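Local coordinates for Ras GTPase-activating-like protein IQGAP2 (Homo sapiens, PDB 4EZA), which probably binds phosphoinositides through its C-terminal domain, an atypical phosphoinositide-binding module with a pseudo-C2 fold, and belongs to the IQGAP family of signalling proteins, at residues 24-29 and 49-54; 62-67 and 95-100; 78-83 and 106-111. All blocks are in the same frame, centred on the assembly; numbering follows the deposited sequence.

From the N terminus, contact 1 closes first: strand 22-25 and the start of helix 26-32 meet strand 49-55, closing the loop that carries strand 35-38 and fixing the edge of a four-stranded antiparallel sheet. In series after it, contact 2 sets the next strand, 61-68, against the bulged end of strand 93-97, so that the four-stranded sheet meets the three-stranded one; its loop carries strand 71-79 and helix 80-88. Contact 3 (78-83 with 106-111) crosses contact 2, because its segments alternate with those of 62-67 and 95-100; it closes the loop carrying strands 93-97 and 100-103 and packs helix 80-88 and the last residues of strand 71-79 against the C-terminal helix.

Contact 1 of 3, residues 24-29 and 49-54; sequences YTAAKL and VTFDII
Y24 and F51 face each other as an antiparallel hydrogen-bonded pair, and from them the contact divides into a packed half and a looser one. Y24 N gives its hydrogen to F51 O, and F51 N returns a nearly straight bond to Y24 O at 2.8 Å. One residue after the non-hydrogen-bonded pair T25 and T50, A26 N, already in helix 26-32, donates to V49 O, so the ladder runs on into the first helical residue.

The tight side lies beneath that helix start. A26 CB sits 3.9 Å from V49 CB and equally near F51 CE2, while L29 reaches down with CD1 to 3.7 Å from F51 CD2. The F51 ring is set there by a first torsion of -59°, its CG lying anti to the carbonyl carbon, and L35 of the neighbouring strand 35-38 and S66 also touch it. Y24 shares this face of the sheet and packs on L110 of the C-terminal helix; its approach to I53 is the loose one, the ring edge coming no closer than 4.2 Å, Y24 CE2 to I53 CG1.

On the other face, T25 and T50 are partly exposed and meet lightly, T25 CG2 standing 4.0 Å from T50 OG1.

T25 has a second task as N-cap: its OG1 accepts from K28 N at 3.0 Å. The chemistry thus implies a strand that becomes a helix with A26 N satisfied by V49 O, K28 N by T25 OG1 and L29 N by T25 O, while the apolar packing of A26 and L29 on V49 and F51 falls to different residues.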
# COMPACT_ATOMS: atom_id res chain seq x y z
N TYR A 24 -4.56 6.12 -4.94
CA TYR A 24 -5.08 6.52 -3.63
C TYR A 24 -4.10 7.46 -2.97
O TYR A 24 -2.90 7.24 -3.03
CB TYR A 24 -5.27 5.31 -2.70
CG TYR A 24 -6.18 4.24 -3.25
CD1 TYR A 24 -7.56 4.32 -3.03
CD2 TYR A 24 -5.68 3.19 -4.01
CE1 TYR A 24 -8.42 3.36 -3.53
CE2 TYR A 24 -6.55 2.21 -4.53
CZ TYR A 24 -7.90 2.31 -4.28
OH TYR A 24 -8.78 1.37 -4.78
N THR A 25 -4.59 8.51 -2.32
CA THR A 25 -3.69 9.31 -1.48
C THR A 25 -3.46 8.58 -0.16
O THR A 25 -4.29 7.74 0.27
CB THR A 25 -4.24 10.71 -1.14
OG1 THR A 25 -5.39 10.58 -0.31
CG2 THR A 25 -4.57 11.50 -2.41
N ALA A 26 -2.35 8.92 0.49
CA ALA A 26 -2.08 8.36 1.81
C ALA A 26 -3.15 8.80 2.80
O ALA A 26 -3.53 8.03 3.69
CB ALA A 26 -0.71 8.77 2.28
N ALA A 27 -3.65 10.03 2.63
CA ALA A 27 -4.72 10.50 3.51
C ALA A 27 -5.96 9.60 3.43
O ALA A 27 -6.54 9.22 4.46
CB ALA A 27 -5.06 11.95 3.19
N LYS A 28 -6.38 9.24 2.21
CA LYS A 28 -7.52 8.36 2.02
C LYS A 28 -7.26 6.96 2.60
O LYS A 28 -8.13 6.40 3.31
CB LYS A 28 -7.89 8.29 0.53
CG LYS A 28 -8.93 7.28 0.15
CD LYS A 28 -10.28 7.58 0.79
CE LYS A 28 -10.99 8.73 0.13
NZ LYS A 28 -12.39 8.78 0.61
N LEU A 29 -6.07 6.42 2.35
CA LEU A 29 -5.75 5.10 2.90
C LEU A 29 -5.73 5.11 4.44
O LEU A 29 -6.09 4.13 5.08
CB LEU A 29 -4.43 4.57 2.33
CG LEU A 29 -4.46 4.28 0.83
CD1 LEU A 29 -3.19 3.54 0.53
CD2 LEU A 29 -5.67 3.45 0.43
N VAL A 49 1.33 12.36 -0.57
CA VAL A 49 1.78 11.03 -0.96
C VAL A 49 0.64 10.31 -1.64
O VAL A 49 -0.50 10.32 -1.15
CB VAL A 49 2.26 10.22 0.27
CG1 VAL A 49 2.47 8.76 -0.08
CG2 VAL A 49 3.55 10.84 0.83
N THR A 50 0.95 9.67 -2.76
CA THR A 50 -0.05 8.87 -3.49
C THR A 50 0.54 7.49 -3.74
O THR A 50 1.75 7.32 -3.83
CB THR A 50 -0.48 9.55 -4.81
OG1 THR A 50 -1.24 10.72 -4.50
CG2 THR A 50 -1.35 8.64 -5.67
N PHE A 51 -0.34 6.50 -3.80
CA PHE A 51 0.04 5.14 -4.16
C PHE A 51 -0.72 4.74 -5.40
O PHE A 51 -1.94 4.88 -5.44
CB PHE A 51 -0.27 4.18 -3.02
CG PHE A 51 0.44 4.52 -1.76
CD1 PHE A 51 1.78 4.15 -1.58
CD2 PHE A 51 -0.20 5.25 -0.76
CE1 PHE A 51 2.46 4.52 -0.42
CE2 PHE A 51 0.47 5.60 0.39
CZ PHE A 51 1.79 5.24 0.56
N ASP A 52 0.01 4.30 -6.42
CA ASP A 52 -0.57 3.80 -7.67
C ASP A 52 -0.53 2.29 -7.60
O ASP A 52 0.53 1.72 -7.33
CB ASP A 52 0.25 4.23 -8.91
CG ASP A 52 0.14 5.72 -9.22
OD1 ASP A 52 -0.60 6.46 -8.52
OD2 ASP A 52 0.82 6.16 -10.18
N ILE A 53 -1.67 1.64 -7.85
CA ILE A 53 -1.74 0.18 -7.85
C ILE A 53 -1.96 -0.30 -9.26
O ILE A 53 -2.95 0.05 -9.88
CB ILE A 53 -2.90 -0.35 -7.01
CG1 ILE A 53 -2.98 0.31 -5.63
CG2 ILE A 53 -2.85 -1.89 -6.96
CD1 ILE A 53 -1.83 0.09 -4.72
N ILE A 54 -1.04 -1.11 -9.76
CA ILE A 54 -1.11 -1.58 -11.14
C ILE A 54 -1.07 -3.11 -11.19
O ILE A 54 -0.22 -3.74 -10.55
CB ILE A 54 0.04 -0.99 -11.99
CG1 ILE A 54 0.47 0.38 -11.44
CG2 ILE A 54 -0.40 -0.86 -13.45
CD1 ILE A 54 1.97 0.67 -11.52

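Contact 2 of 3, residues 62-67 and 95-100; sequences FDVRSK and KMFDKV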
# COMPACT_ATOMS: atom_id res chain seq x y z
N PHE A 62 0.87 -7.71 -7.74
CA PHE A 62 0.52 -6.30 -7.89
C PHE A 62 1.74 -5.43 -7.79
O PHE A 62 2.65 -5.71 -7.01
CB PHE A 62 -0.50 -5.89 -6.84
CG PHE A 62 -1.82 -6.60 -6.97
CD1 PHE A 62 -2.83 -6.06 -7.76
CD2 PHE A 62 -2.03 -7.80 -6.31
CE1 PHE A 62 -4.05 -6.72 -7.88
CE2 PHE A 62 -3.24 -8.47 -6.43
CZ PHE A 62 -4.25 -7.94 -7.22
N ASP A 63 1.74 -4.36 -8.56
CA ASP A 63 2.84 -3.42 -8.62
C ASP A 63 2.33 -2.18 -7.89
O ASP A 63 1.35 -1.58 -8.34
CB ASP A 63 3.11 -3.14 -10.11
CG ASP A 63 4.36 -2.35 -10.38
OD1 ASP A 63 4.97 -1.79 -9.45
OD2 ASP A 63 4.72 -2.29 -11.57
N VAL A 64 2.93 -1.83 -6.76
CA VAL A 64 2.53 -0.64 -6.01
C VAL A 64 3.63 0.40 -6.05
O VAL A 64 4.76 0.12 -5.66
CB VAL A 64 2.17 -0.95 -4.53
CG1 VAL A 64 1.76 0.34 -3.79
CG2 VAL A 64 1.06 -2.00 -4.45
N ARG A 65 3.30 1.60 -6.53
CA ARG A 65 4.26 2.71 -6.59
C ARG A 65 3.94 3.77 -5.55
O ARG A 65 2.77 4.13 -5.37
CB ARG A 65 4.22 3.36 -7.97
CG ARG A 65 4.27 2.40 -9.14
CD ARG A 65 5.68 1.93 -9.41
NE ARG A 65 5.71 0.93 -10.48
CZ ARG A 65 5.97 1.20 -11.75
NH1 ARG A 65 6.23 2.44 -12.14
NH2 ARG A 65 5.98 0.22 -12.65
N SER A 66 4.97 4.23 -4.85
CA SER A 66 4.84 5.29 -3.85
C SER A 66 5.35 6.58 -4.47
O SER A 66 6.50 6.64 -4.93
CB SER A 66 5.66 4.93 -2.60
OG SER A 66 5.63 5.96 -1.62
N LYS A 67 4.49 7.59 -4.50
CA LYS A 67 4.85 8.92 -5.02
C LYS A 67 4.78 10.01 -3.98
O LYS A 67 3.99 9.96 -3.05
CB LYS A 67 3.96 9.30 -6.20
CG LYS A 67 3.98 8.29 -7.33
CD LYS A 67 3.23 8.89 -8.50
CE LYS A 67 3.54 8.19 -9.79
NZ LYS A 67 2.58 8.62 -10.85
N LYS A 95 5.41 -3.36 6.84
CA LYS A 95 6.05 -2.18 6.25
C LYS A 95 6.15 -2.40 4.75
O LYS A 95 7.12 -3.00 4.27
CB LYS A 95 7.44 -1.96 6.86
CG LYS A 95 7.41 -1.56 8.33
CD LYS A 95 6.74 -0.21 8.58
CE LYS A 95 7.67 0.97 8.34
NZ LYS A 95 8.58 1.31 9.48
N MET A 96 5.12 -1.96 4.02
CA MET A 96 5.01 -2.14 2.57
C MET A 96 6.13 -1.39 1.85
O MET A 96 6.65 -1.87 0.82
CB MET A 96 3.63 -1.67 2.11
CG MET A 96 3.37 -1.67 0.60
SD MET A 96 1.68 -1.16 0.22
CE MET A 96 1.75 0.59 0.50
N PHE A 97 6.50 -0.25 2.41
CA PHE A 97 7.73 0.45 2.06
C PHE A 97 8.48 0.72 3.35
O PHE A 97 7.93 0.54 4.43
CB PHE A 97 7.44 1.76 1.32
CG PHE A 97 6.74 1.56 -0.00
CD1 PHE A 97 7.46 1.10 -1.11
CD2 PHE A 97 5.39 1.82 -0.14
CE1 PHE A 97 6.83 0.93 -2.34
CE2 PHE A 97 4.74 1.62 -1.38
CZ PHE A 97 5.48 1.18 -2.47
N ASP A 98 9.75 1.11 3.24
CA ASP A 98 10.60 1.30 4.41
C ASP A 98 9.93 2.14 5.50
O ASP A 98 10.05 1.83 6.68
CB ASP A 98 11.95 1.92 4.02
CG ASP A 98 13.03 0.87 3.75
OD1 ASP A 98 12.81 -0.34 4.04
OD2 ASP A 98 14.12 1.26 3.27
N LYS A 99 9.20 3.17 5.09
CA LYS A 99 8.58 4.11 6.02
C LYS A 99 7.05 3.98 6.08
O LYS A 99 6.41 4.74 6.79
CB LYS A 99 8.94 5.55 5.63
CG LYS A 99 10.45 5.90 5.69
CD LYS A 99 10.73 7.43 5.67
CE LYS A 99 10.64 8.07 4.25
NZ LYS A 99 11.33 9.41 4.10
N VAL A 100 6.48 3.04 5.35
CA VAL A 100 5.02 3.01 5.20
C VAL A 100 4.44 1.75 5.80
O VAL A 100 4.65 0.65 5.28
CB VAL A 100 4.61 3.10 3.72
CG1 VAL A 100 3.11 3.06 3.59
CG2 VAL A 100 5.14 4.41 3.08
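F97 and V64 meet without any backbone hydrogen bond between their segments: the nearest pair of CA atoms, S66 and F97, is 8.2 Å apart, and side chains and one carbonyl edge contact bridge the gap from strand 61-68 to the corner of the chain at M96. The F97 ring, its CG turned away from the carbonyl carbon and lying beside the backbone N (chi1 -63°), projects at the strand. S66 CB lies over one ring face of F97, 3.8 Å from the centroid and 20° off the normal, a CH-pi contact displaced toward the rim, where F97 CE2 is 3.6 Å away. V64 O approaches in the ring plane instead, at 3.4 Å from F97 CZ. Beside it V64 CG1 packs obliquely on F97 CZ at 4.0 Å and meets M96 SD at the longer distance of 4.3 Å.

The corner is a classic beta bulge, M96 and F97 both facing V100, and it shares F97 with a type I turn from F97 to V100 in which V100 N bonds to F97 O. The bulge accommodates one extra residue, and the two side chains of M96 and F97 are carried inward between the two sheets of the pseudo-C2 fold, where F51 and V76 also touch F97. An alanine in place of F97 removes the ring over which S66 CB sits, and would probably open a gap between the sheets.

The strand's other face is polar: R65 grips D63 side-on, R65 NE to D63 OD1 at 3.0 Å and NH2 to OD2, with both acceptors near the guanidinium plane, while its NH1 pairs with E72.

Contact 3 of 3, residues 78-83 and 106-111; sequences LNIQDL and LLIYLL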
# COMPACT_ATOMS: atom_id res chain seq x y z
N LEU A 78 3.84 -7.05 -4.82
CA LEU A 78 3.17 -7.84 -3.79
C LEU A 78 2.46 -9.03 -4.40
O LEU A 78 1.70 -8.89 -5.36
CB LEU A 78 2.17 -6.98 -3.00
CG LEU A 78 2.76 -5.72 -2.36
CD1 LEU A 78 1.62 -4.94 -1.75
CD2 LEU A 78 3.82 -6.08 -1.28
N ASN A 79 2.67 -10.18 -3.78
CA ASN A 79 2.12 -11.44 -4.21
C ASN A 79 0.96 -11.80 -3.30
O ASN A 79 1.11 -11.90 -2.09
CB ASN A 79 3.26 -12.48 -4.11
CG ASN A 79 2.85 -13.88 -4.53
OD1 ASN A 79 1.74 -14.33 -4.28
ND2 ASN A 79 3.79 -14.59 -5.14
N ILE A 80 -0.22 -12.00 -3.89
CA ILE A 80 -1.42 -12.33 -3.10
C ILE A 80 -1.26 -13.57 -2.21
O ILE A 80 -1.81 -13.59 -1.09
CB ILE A 80 -2.66 -12.50 -4.04
CG1 ILE A 80 -3.99 -12.55 -3.26
CG2 ILE A 80 -2.51 -13.74 -4.98
CD1 ILE A 80 -4.22 -11.42 -2.34
N GLN A 81 -0.51 -14.57 -2.67
CA GLN A 81 -0.31 -15.79 -1.88
C GLN A 81 0.51 -15.45 -0.64
O GLN A 81 0.25 -15.99 0.45
CB GLN A 81 0.40 -16.89 -2.66
CG GLN A 81 -0.35 -17.48 -3.83
CD GLN A 81 0.18 -18.84 -4.17
OE1 GLN A 81 1.34 -19.00 -4.58
NE2 GLN A 81 -0.67 -19.86 -3.99
N ASP A 82 1.48 -14.55 -0.79
CA ASP A 82 2.31 -14.16 0.37
C ASP A 82 1.48 -13.40 1.39
O ASP A 82 1.58 -13.63 2.61
CB ASP A 82 3.49 -13.29 -0.05
CG ASP A 82 4.55 -14.05 -0.82
OD1 ASP A 82 4.64 -15.29 -0.70
OD2 ASP A 82 5.29 -13.38 -1.56
N LEU A 83 0.65 -12.49 0.90
CA LEU A 83 -0.22 -11.72 1.78
C LEU A 83 -1.21 -12.61 2.51
O LEU A 83 -1.44 -12.45 3.70
CB LEU A 83 -0.97 -10.66 0.99
CG LEU A 83 -0.08 -9.56 0.38
CD1 LEU A 83 -0.98 -8.57 -0.37
CD2 LEU A 83 0.81 -8.83 1.39
N LEU A 106 -6.70 -5.28 5.20
CA LEU A 106 -7.31 -4.22 4.41
C LEU A 106 -6.55 -3.97 3.11
O LEU A 106 -7.17 -3.58 2.12
CB LEU A 106 -7.46 -2.94 5.23
CG LEU A 106 -8.40 -3.13 6.42
CD1 LEU A 106 -8.41 -1.83 7.20
CD2 LEU A 106 -9.82 -3.49 6.00
N LEU A 107 -5.24 -4.24 3.11
CA LEU A 107 -4.47 -4.19 1.87
C LEU A 107 -4.94 -5.26 0.90
O LEU A 107 -5.10 -4.98 -0.28
CB LEU A 107 -2.98 -4.32 2.17
CG LEU A 107 -2.09 -4.26 0.93
CD1 LEU A 107 -2.17 -2.91 0.24
CD2 LEU A 107 -0.69 -4.64 1.37
N ILE A 108 -5.18 -6.48 1.38
CA ILE A 108 -5.67 -7.56 0.52
C ILE A 108 -6.97 -7.12 -0.15
O ILE A 108 -7.14 -7.25 -1.38
CB ILE A 108 -5.84 -8.86 1.31
CG1 ILE A 108 -4.48 -9.42 1.73
CG2 ILE A 108 -6.58 -9.91 0.45
CD1 ILE A 108 -4.57 -10.48 2.79
N TYR A 109 -7.88 -6.54 0.64
CA TYR A 109 -9.17 -6.07 0.10
C TYR A 109 -8.97 -4.95 -0.91
O TYR A 109 -9.61 -4.94 -1.97
CB TYR A 109 -10.08 -5.62 1.26
CG TYR A 109 -11.40 -4.95 0.83
CD1 TYR A 109 -12.53 -5.72 0.57
CD2 TYR A 109 -11.50 -3.56 0.69
CE1 TYR A 109 -13.74 -5.13 0.18
CE2 TYR A 109 -12.70 -2.97 0.29
CZ TYR A 109 -13.81 -3.76 0.04
OH TYR A 109 -15.01 -3.19 -0.35
N LEU A 110 -8.10 -3.99 -0.59
CA LEU A 110 -7.81 -2.89 -1.49
C LEU A 110 -7.32 -3.40 -2.86
O LEU A 110 -7.75 -2.91 -3.91
CB LEU A 110 -6.77 -1.96 -0.88
CG LEU A 110 -6.54 -0.64 -1.62
CD1 LEU A 110 -7.65 0.30 -1.29
CD2 LEU A 110 -5.22 -0.05 -1.23
N LEU A 111 -6.43 -4.39 -2.83
CA LEU A 111 -5.83 -4.92 -4.06
C LEU A 111 -6.85 -5.69 -4.88
O LEU A 111 -6.76 -5.73 -6.11
CB LEU A 111 -4.62 -5.80 -3.75
CG LEU A 111 -3.42 -5.08 -3.14
CD1 LEU A 111 -2.37 -6.06 -2.74
CD2 LEU A 111 -2.85 -4.04 -4.11
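L83 and I108 lie at the middle of a wholly apolar interface and run past each other in opposite directions, L83 CB touching I108 CG1 at 3.8 Å. The same leucine extends L83 CD1 onto L111 CD1 at 3.7 Å, the two side chains crossing at about a right angle, and reaches L107 CD2 more distantly. To one flank, L78 at the end of strand 71-79 sets its CD1 3.9 Å from L107 CD2. To the other, I80 brings its CD1 to 4.0 Å from I108 CG2; its CB bond does not point at the C-terminal helix, but CG1 anti to the backbone N (chi1 -168°) and a second torsion of 54° together bring the end of the chain there.

One shell out, N79 shapes the start of helix 80-88. As N-cap residue it offers N79 OD1 to Q81 N at 2.8 Å, with the donor in the carbonyl plane, and its backbone O accepts from L83 N, which fixes where L83 emerges. Opposite, L107 and L111 are one turn apart in helix 104-112, held by the backbone bond from L111 N to L107 O, so both present to L83. Beyond them F62 touches L111 and V64 touches L78, tying the interface into the four-stranded sheet.

Through these leucines and isoleucines the C-terminal helix packs on the N79-capped junction of strand 71-79 and helix 80-88, beside the four-stranded sheet of the pseudo-C2 fold.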